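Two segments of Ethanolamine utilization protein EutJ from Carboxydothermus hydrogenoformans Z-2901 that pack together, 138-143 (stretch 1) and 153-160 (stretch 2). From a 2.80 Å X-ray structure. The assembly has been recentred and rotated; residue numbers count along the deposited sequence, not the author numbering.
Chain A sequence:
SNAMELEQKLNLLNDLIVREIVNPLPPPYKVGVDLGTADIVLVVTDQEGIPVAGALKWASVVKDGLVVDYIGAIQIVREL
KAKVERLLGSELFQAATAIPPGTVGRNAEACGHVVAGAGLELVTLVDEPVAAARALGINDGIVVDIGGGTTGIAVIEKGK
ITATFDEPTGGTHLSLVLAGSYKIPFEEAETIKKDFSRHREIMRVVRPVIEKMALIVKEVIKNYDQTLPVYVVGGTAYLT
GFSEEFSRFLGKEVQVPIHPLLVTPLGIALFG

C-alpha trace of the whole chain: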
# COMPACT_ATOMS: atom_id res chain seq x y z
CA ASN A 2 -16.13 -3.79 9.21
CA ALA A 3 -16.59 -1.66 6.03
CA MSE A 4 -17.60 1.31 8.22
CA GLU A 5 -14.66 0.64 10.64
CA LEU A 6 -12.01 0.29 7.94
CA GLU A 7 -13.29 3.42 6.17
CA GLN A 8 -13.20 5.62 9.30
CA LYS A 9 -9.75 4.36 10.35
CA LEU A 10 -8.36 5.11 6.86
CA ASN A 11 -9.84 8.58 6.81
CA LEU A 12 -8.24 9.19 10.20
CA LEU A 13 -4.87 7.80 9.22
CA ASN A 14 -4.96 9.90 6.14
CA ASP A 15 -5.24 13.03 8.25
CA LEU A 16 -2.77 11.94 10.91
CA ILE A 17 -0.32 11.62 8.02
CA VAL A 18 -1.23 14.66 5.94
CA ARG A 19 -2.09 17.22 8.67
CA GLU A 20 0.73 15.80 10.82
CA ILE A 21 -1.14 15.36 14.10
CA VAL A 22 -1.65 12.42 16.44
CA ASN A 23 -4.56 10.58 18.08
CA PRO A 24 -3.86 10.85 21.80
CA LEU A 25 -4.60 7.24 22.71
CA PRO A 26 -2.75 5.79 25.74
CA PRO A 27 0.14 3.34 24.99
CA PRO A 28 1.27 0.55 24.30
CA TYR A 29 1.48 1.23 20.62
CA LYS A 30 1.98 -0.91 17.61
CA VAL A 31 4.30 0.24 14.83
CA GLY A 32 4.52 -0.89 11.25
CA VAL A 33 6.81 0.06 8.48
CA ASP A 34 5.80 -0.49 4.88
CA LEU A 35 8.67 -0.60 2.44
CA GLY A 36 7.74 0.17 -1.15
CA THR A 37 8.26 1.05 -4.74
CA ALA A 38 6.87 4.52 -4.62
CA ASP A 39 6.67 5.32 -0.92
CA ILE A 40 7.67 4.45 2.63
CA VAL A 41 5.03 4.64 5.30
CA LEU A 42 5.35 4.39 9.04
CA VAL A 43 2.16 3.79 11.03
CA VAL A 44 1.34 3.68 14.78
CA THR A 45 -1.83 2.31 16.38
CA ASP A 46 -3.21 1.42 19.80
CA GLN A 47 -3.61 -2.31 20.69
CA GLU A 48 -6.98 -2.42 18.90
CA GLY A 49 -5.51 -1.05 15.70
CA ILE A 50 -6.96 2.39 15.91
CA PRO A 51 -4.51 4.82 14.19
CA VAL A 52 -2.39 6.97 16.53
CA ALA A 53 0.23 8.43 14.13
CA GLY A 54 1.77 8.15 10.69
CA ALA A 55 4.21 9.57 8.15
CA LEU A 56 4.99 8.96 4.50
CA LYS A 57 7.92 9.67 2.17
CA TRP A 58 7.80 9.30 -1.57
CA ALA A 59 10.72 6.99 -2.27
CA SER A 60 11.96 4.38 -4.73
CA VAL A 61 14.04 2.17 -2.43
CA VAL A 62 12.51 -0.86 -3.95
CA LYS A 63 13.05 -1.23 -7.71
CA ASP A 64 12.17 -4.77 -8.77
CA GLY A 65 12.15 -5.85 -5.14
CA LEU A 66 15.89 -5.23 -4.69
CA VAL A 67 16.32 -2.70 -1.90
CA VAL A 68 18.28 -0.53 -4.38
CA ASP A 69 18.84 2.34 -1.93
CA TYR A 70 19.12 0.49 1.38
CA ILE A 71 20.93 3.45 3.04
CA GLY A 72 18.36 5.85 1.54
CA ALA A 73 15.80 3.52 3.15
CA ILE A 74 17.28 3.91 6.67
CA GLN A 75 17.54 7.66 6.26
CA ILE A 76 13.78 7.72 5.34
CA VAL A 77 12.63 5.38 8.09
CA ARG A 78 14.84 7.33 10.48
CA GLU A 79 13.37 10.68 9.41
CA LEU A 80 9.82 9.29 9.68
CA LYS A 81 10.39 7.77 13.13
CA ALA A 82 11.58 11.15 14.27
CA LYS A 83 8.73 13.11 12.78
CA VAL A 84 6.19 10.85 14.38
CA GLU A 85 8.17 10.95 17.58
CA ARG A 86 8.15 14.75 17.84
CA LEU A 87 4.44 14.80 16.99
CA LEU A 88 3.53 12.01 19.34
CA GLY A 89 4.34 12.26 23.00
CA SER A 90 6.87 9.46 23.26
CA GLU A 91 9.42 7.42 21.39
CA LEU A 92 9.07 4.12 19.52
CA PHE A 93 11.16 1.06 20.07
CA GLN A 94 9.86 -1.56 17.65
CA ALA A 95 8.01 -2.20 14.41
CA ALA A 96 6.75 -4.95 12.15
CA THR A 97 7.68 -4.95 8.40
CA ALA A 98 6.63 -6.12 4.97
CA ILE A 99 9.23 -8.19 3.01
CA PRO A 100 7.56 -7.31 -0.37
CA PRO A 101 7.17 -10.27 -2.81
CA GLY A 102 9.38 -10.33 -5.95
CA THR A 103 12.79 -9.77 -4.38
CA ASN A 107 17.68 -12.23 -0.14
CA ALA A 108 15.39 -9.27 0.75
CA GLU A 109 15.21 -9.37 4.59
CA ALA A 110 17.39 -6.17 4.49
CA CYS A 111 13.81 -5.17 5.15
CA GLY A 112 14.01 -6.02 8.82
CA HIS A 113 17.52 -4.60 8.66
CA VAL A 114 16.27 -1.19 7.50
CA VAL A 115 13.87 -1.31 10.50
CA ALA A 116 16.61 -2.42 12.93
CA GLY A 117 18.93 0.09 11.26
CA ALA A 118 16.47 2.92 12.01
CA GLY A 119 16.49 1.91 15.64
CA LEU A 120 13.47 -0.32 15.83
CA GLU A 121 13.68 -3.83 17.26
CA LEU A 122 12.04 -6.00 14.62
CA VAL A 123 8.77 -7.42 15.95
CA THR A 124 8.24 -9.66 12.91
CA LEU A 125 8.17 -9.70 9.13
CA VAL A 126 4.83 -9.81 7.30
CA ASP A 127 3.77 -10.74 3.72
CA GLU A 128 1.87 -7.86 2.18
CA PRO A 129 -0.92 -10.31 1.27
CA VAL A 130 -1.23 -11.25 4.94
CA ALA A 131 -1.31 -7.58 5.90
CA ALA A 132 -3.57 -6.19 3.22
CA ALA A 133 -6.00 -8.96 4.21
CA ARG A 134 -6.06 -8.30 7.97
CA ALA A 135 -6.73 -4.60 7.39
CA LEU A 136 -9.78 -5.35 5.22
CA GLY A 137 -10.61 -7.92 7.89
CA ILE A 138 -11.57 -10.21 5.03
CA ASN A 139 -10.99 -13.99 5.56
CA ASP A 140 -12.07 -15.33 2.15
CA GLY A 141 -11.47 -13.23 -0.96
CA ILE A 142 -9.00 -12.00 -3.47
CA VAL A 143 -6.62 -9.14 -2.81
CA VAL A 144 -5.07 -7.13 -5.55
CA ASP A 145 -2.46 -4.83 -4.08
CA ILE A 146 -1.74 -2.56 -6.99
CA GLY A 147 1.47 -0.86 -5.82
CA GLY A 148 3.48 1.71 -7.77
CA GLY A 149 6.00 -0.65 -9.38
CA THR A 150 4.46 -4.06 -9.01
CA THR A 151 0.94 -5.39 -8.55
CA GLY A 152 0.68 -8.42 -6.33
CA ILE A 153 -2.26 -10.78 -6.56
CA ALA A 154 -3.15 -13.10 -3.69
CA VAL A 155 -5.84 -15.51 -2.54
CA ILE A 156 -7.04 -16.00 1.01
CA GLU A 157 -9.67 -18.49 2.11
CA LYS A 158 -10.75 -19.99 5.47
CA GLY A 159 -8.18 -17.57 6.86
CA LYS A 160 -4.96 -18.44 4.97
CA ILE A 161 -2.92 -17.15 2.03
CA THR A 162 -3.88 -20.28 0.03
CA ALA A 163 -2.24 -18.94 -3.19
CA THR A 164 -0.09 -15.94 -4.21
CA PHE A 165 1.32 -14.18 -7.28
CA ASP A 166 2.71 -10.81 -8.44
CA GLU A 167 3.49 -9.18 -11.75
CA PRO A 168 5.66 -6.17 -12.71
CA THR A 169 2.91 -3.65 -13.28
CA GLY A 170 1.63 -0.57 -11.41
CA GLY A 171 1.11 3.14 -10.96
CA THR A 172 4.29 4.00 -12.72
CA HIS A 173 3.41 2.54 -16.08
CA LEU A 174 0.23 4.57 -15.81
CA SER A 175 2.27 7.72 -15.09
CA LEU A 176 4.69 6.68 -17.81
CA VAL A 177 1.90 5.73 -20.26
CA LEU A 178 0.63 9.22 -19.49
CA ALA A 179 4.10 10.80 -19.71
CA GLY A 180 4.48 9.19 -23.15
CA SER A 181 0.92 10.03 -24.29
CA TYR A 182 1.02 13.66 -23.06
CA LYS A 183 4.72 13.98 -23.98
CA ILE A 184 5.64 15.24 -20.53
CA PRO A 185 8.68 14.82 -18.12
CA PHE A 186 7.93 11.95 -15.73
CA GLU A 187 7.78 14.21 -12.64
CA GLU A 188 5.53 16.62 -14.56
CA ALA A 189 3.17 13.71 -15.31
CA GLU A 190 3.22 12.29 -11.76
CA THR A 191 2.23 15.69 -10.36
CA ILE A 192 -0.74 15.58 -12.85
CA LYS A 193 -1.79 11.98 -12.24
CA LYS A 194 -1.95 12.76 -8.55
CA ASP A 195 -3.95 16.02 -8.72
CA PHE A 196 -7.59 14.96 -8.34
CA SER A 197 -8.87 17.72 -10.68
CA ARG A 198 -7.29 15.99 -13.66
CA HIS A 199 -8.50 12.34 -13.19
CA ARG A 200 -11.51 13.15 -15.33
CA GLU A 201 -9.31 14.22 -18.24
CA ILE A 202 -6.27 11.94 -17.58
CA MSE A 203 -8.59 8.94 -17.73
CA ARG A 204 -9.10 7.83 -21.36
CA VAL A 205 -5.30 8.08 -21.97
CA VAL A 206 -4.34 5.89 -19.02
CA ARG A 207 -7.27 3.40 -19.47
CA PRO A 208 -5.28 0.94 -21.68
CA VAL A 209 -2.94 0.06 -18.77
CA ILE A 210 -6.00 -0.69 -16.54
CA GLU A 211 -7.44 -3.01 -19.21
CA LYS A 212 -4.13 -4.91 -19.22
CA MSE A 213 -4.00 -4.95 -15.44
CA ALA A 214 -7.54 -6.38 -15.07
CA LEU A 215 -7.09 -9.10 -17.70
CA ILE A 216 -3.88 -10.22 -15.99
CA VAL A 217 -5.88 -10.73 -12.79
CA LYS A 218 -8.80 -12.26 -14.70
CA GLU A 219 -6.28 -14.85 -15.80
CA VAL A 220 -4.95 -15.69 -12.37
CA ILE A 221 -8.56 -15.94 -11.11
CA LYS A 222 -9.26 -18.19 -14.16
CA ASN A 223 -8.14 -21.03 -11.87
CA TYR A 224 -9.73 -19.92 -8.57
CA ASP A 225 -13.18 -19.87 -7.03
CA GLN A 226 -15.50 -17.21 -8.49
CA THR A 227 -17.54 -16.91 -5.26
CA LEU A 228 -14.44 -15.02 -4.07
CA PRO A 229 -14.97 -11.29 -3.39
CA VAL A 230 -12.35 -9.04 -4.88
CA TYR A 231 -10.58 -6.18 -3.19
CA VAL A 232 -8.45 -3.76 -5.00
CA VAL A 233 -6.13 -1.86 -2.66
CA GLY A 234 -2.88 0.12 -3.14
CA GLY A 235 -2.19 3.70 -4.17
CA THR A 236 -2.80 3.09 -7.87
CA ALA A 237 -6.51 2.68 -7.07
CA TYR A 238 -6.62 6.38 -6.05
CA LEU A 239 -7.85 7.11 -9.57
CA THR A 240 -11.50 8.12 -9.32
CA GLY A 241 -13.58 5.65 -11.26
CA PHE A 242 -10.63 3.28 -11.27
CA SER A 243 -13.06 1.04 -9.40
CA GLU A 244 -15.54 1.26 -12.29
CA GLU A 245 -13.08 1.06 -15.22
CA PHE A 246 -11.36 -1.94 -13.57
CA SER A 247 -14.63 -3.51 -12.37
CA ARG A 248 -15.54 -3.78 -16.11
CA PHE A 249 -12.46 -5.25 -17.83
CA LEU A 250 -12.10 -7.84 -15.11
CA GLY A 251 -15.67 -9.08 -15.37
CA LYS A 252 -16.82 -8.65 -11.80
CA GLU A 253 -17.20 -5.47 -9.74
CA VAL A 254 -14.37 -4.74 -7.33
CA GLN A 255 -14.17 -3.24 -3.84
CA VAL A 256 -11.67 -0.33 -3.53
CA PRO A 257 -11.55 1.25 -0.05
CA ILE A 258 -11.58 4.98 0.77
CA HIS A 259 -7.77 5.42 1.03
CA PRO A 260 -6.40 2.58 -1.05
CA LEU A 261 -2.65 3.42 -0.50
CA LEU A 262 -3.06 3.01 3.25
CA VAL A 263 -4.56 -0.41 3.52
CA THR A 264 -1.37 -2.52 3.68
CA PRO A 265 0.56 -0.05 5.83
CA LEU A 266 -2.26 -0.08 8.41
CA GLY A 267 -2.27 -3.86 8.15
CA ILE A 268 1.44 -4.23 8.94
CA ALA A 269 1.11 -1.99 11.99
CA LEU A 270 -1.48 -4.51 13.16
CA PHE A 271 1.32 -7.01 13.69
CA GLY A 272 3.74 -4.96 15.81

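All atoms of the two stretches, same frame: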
# COMPACT_ATOMS: atom_id res chain seq x y z
N ILE A 138 -10.92 -9.26 5.90
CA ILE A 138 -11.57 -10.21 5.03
C ILE A 138 -10.82 -11.53 5.19
O ILE A 138 -9.62 -11.56 4.96
CB ILE A 138 -11.48 -9.73 3.58
N ASN A 139 -11.53 -12.59 5.60
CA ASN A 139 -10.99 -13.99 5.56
C ASN A 139 -10.92 -14.68 4.18
O ASN A 139 -9.87 -15.23 3.78
CB ASN A 139 -11.72 -14.91 6.56
CG ASN A 139 -11.29 -14.67 7.99
OD1 ASN A 139 -10.30 -13.97 8.22
ND2 ASN A 139 -12.03 -15.22 8.95
N ASP A 140 -12.04 -14.68 3.46
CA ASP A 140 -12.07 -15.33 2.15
C ASP A 140 -12.27 -14.27 1.08
O ASP A 140 -13.23 -13.49 1.14
CB ASP A 140 -13.17 -16.40 2.08
CG ASP A 140 -13.32 -17.18 3.39
OD1 ASP A 140 -13.08 -18.41 3.38
OD2 ASP A 140 -13.68 -16.58 4.43
N GLY A 141 -11.36 -14.21 0.11
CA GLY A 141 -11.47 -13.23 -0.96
C GLY A 141 -10.21 -13.14 -1.79
O GLY A 141 -9.27 -13.90 -1.62
N ILE A 142 -10.18 -12.18 -2.69
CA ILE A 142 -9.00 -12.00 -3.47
C ILE A 142 -8.51 -10.59 -3.25
O ILE A 142 -9.33 -9.65 -3.22
CB ILE A 142 -9.32 -12.22 -4.92
CG1 ILE A 142 -9.49 -13.73 -5.13
CG2 ILE A 142 -8.22 -11.61 -5.82
CD1 ILE A 142 -9.87 -14.14 -6.53
N VAL A 143 -7.20 -10.45 -3.05
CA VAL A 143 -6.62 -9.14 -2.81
C VAL A 143 -5.68 -8.76 -3.93
O VAL A 143 -4.85 -9.53 -4.35
CB VAL A 143 -5.88 -9.06 -1.45
CG1 VAL A 143 -5.38 -7.63 -1.20
CG2 VAL A 143 -6.78 -9.52 -0.30
N ILE A 153 -1.04 -10.01 -6.79
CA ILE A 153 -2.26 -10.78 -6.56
C ILE A 153 -2.09 -11.78 -5.43
O ILE A 153 -0.97 -12.19 -5.12
CB ILE A 153 -2.69 -11.53 -7.85
CG1 ILE A 153 -2.29 -10.76 -9.12
CG2 ILE A 153 -4.17 -11.85 -7.81
CD1 ILE A 153 -2.98 -9.44 -9.31
N ALA A 154 -3.20 -12.17 -4.81
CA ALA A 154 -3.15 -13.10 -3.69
C ALA A 154 -4.53 -13.61 -3.36
O ALA A 154 -5.53 -12.91 -3.59
CB ALA A 154 -2.51 -12.43 -2.47
N VAL A 155 -4.59 -14.81 -2.80
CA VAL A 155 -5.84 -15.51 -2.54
C VAL A 155 -5.89 -16.03 -1.13
O VAL A 155 -5.12 -16.90 -0.74
CB VAL A 155 -6.01 -16.71 -3.49
CG1 VAL A 155 -7.24 -17.54 -3.10
CG2 VAL A 155 -6.12 -16.24 -4.93
N ILE A 156 -6.83 -15.51 -0.35
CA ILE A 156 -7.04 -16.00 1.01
C ILE A 156 -8.39 -16.68 1.09
O ILE A 156 -9.34 -16.26 0.44
CB ILE A 156 -6.94 -14.86 2.03
N GLU A 157 -8.45 -17.74 1.89
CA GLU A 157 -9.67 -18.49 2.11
C GLU A 157 -9.56 -19.14 3.48
O GLU A 157 -8.45 -19.38 3.96
CB GLU A 157 -9.85 -19.54 1.03
N LYS A 158 -10.71 -19.41 4.11
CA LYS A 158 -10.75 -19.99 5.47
C LYS A 158 -10.06 -19.11 6.50
O LYS A 158 -10.49 -18.98 7.66
N GLY A 159 -8.96 -18.50 6.06
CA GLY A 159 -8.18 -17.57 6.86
C GLY A 159 -6.71 -17.84 6.62
O GLY A 159 -5.94 -17.86 7.58
N LYS A 160 -6.33 -18.06 5.36
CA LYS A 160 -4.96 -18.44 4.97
C LYS A 160 -4.62 -18.02 3.55
O LYS A 160 -5.44 -18.14 2.65
CB LYS A 160 -4.77 -19.95 5.12

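The two stretches meet as neighbouring antiparallel strands, 141-143 and 153-157, whose N-to-C directions differ by 155° and whose axes approach to 4.9 Å. Their register is fixed by backbone hydrogen bonds. Gly 141 and Ile 156 form a hydrogen-bonded pair with CA atoms 5.6 Å apart: Gly 141 N donates to Ile 156 O at 2.9 Å with an N-H...O angle of 167°, and Ile 156 N returns a bond to Gly 141 O at 3.2 Å and 154°. The first is the shorter and straighter of the two. One residue further on, Ile 142 and Val 155 make the non-hydrogen-bonded pair, and their CA atoms lie closer, 4.8 Å apart, as is usual for such a pair in an antiparallel sheet. Beyond them, Val 143 N donates to Ala 154 O at 3.0 Å and 166°.

Two carbonyl oxygens of the second strand also receive CA-H...O contacts. Ile 156 O lies 3.4 Å from Asp 140 CA, with an angle of 146° at the hydrogen, and Ala 154 O lies 3.6 Å from Ile 142 CA, with an angle of 134°. Each oxygen thus faces both a backbone NH and the CA of the residue before it. The ladder does not extend past Gly 141 and Ile 156: Asn 139 O comes within 3.4 Å of Glu 157 N, but the angle is too poor for a hydrogen bond. Glu 157 N instead donates to Lys 160 O at 3.1 Å, within the turn that ends the second stretch.

At that turn a side chain takes over the pairing. The CA-to-CB bond of Asp 140 points sideways, yet with chi1 at -38° its carboxylate comes nearer, and Lys 158 N donates to Asp 140 OD1 at 2.7 Å and 156°. This short bond ties the loop before the first strand to the turn after the second. Lys 158 takes part through its main chain; its side chain is not modelled. Gly 159 follows with phi/psi of 139/44; at the modelled angles a CB would be jammed against the preceding carbonyl oxygen, which calls for glycine, though the place of Gly 159 N is less sure.

Apolar contact between side chains is modest. Ile 142 and Val 155 project to the same face of the sheet, and Ile 142 CG1 lies 4.2 Å from Val 155 CG2. On the other face are Val 143, Ala 154 and Ile 156, with Ile 156 modelled only to CB. The two stretches bury 440 Å² between them, both sides summed, and three of the four hydrogen bonds across the contact join main chain to main chain.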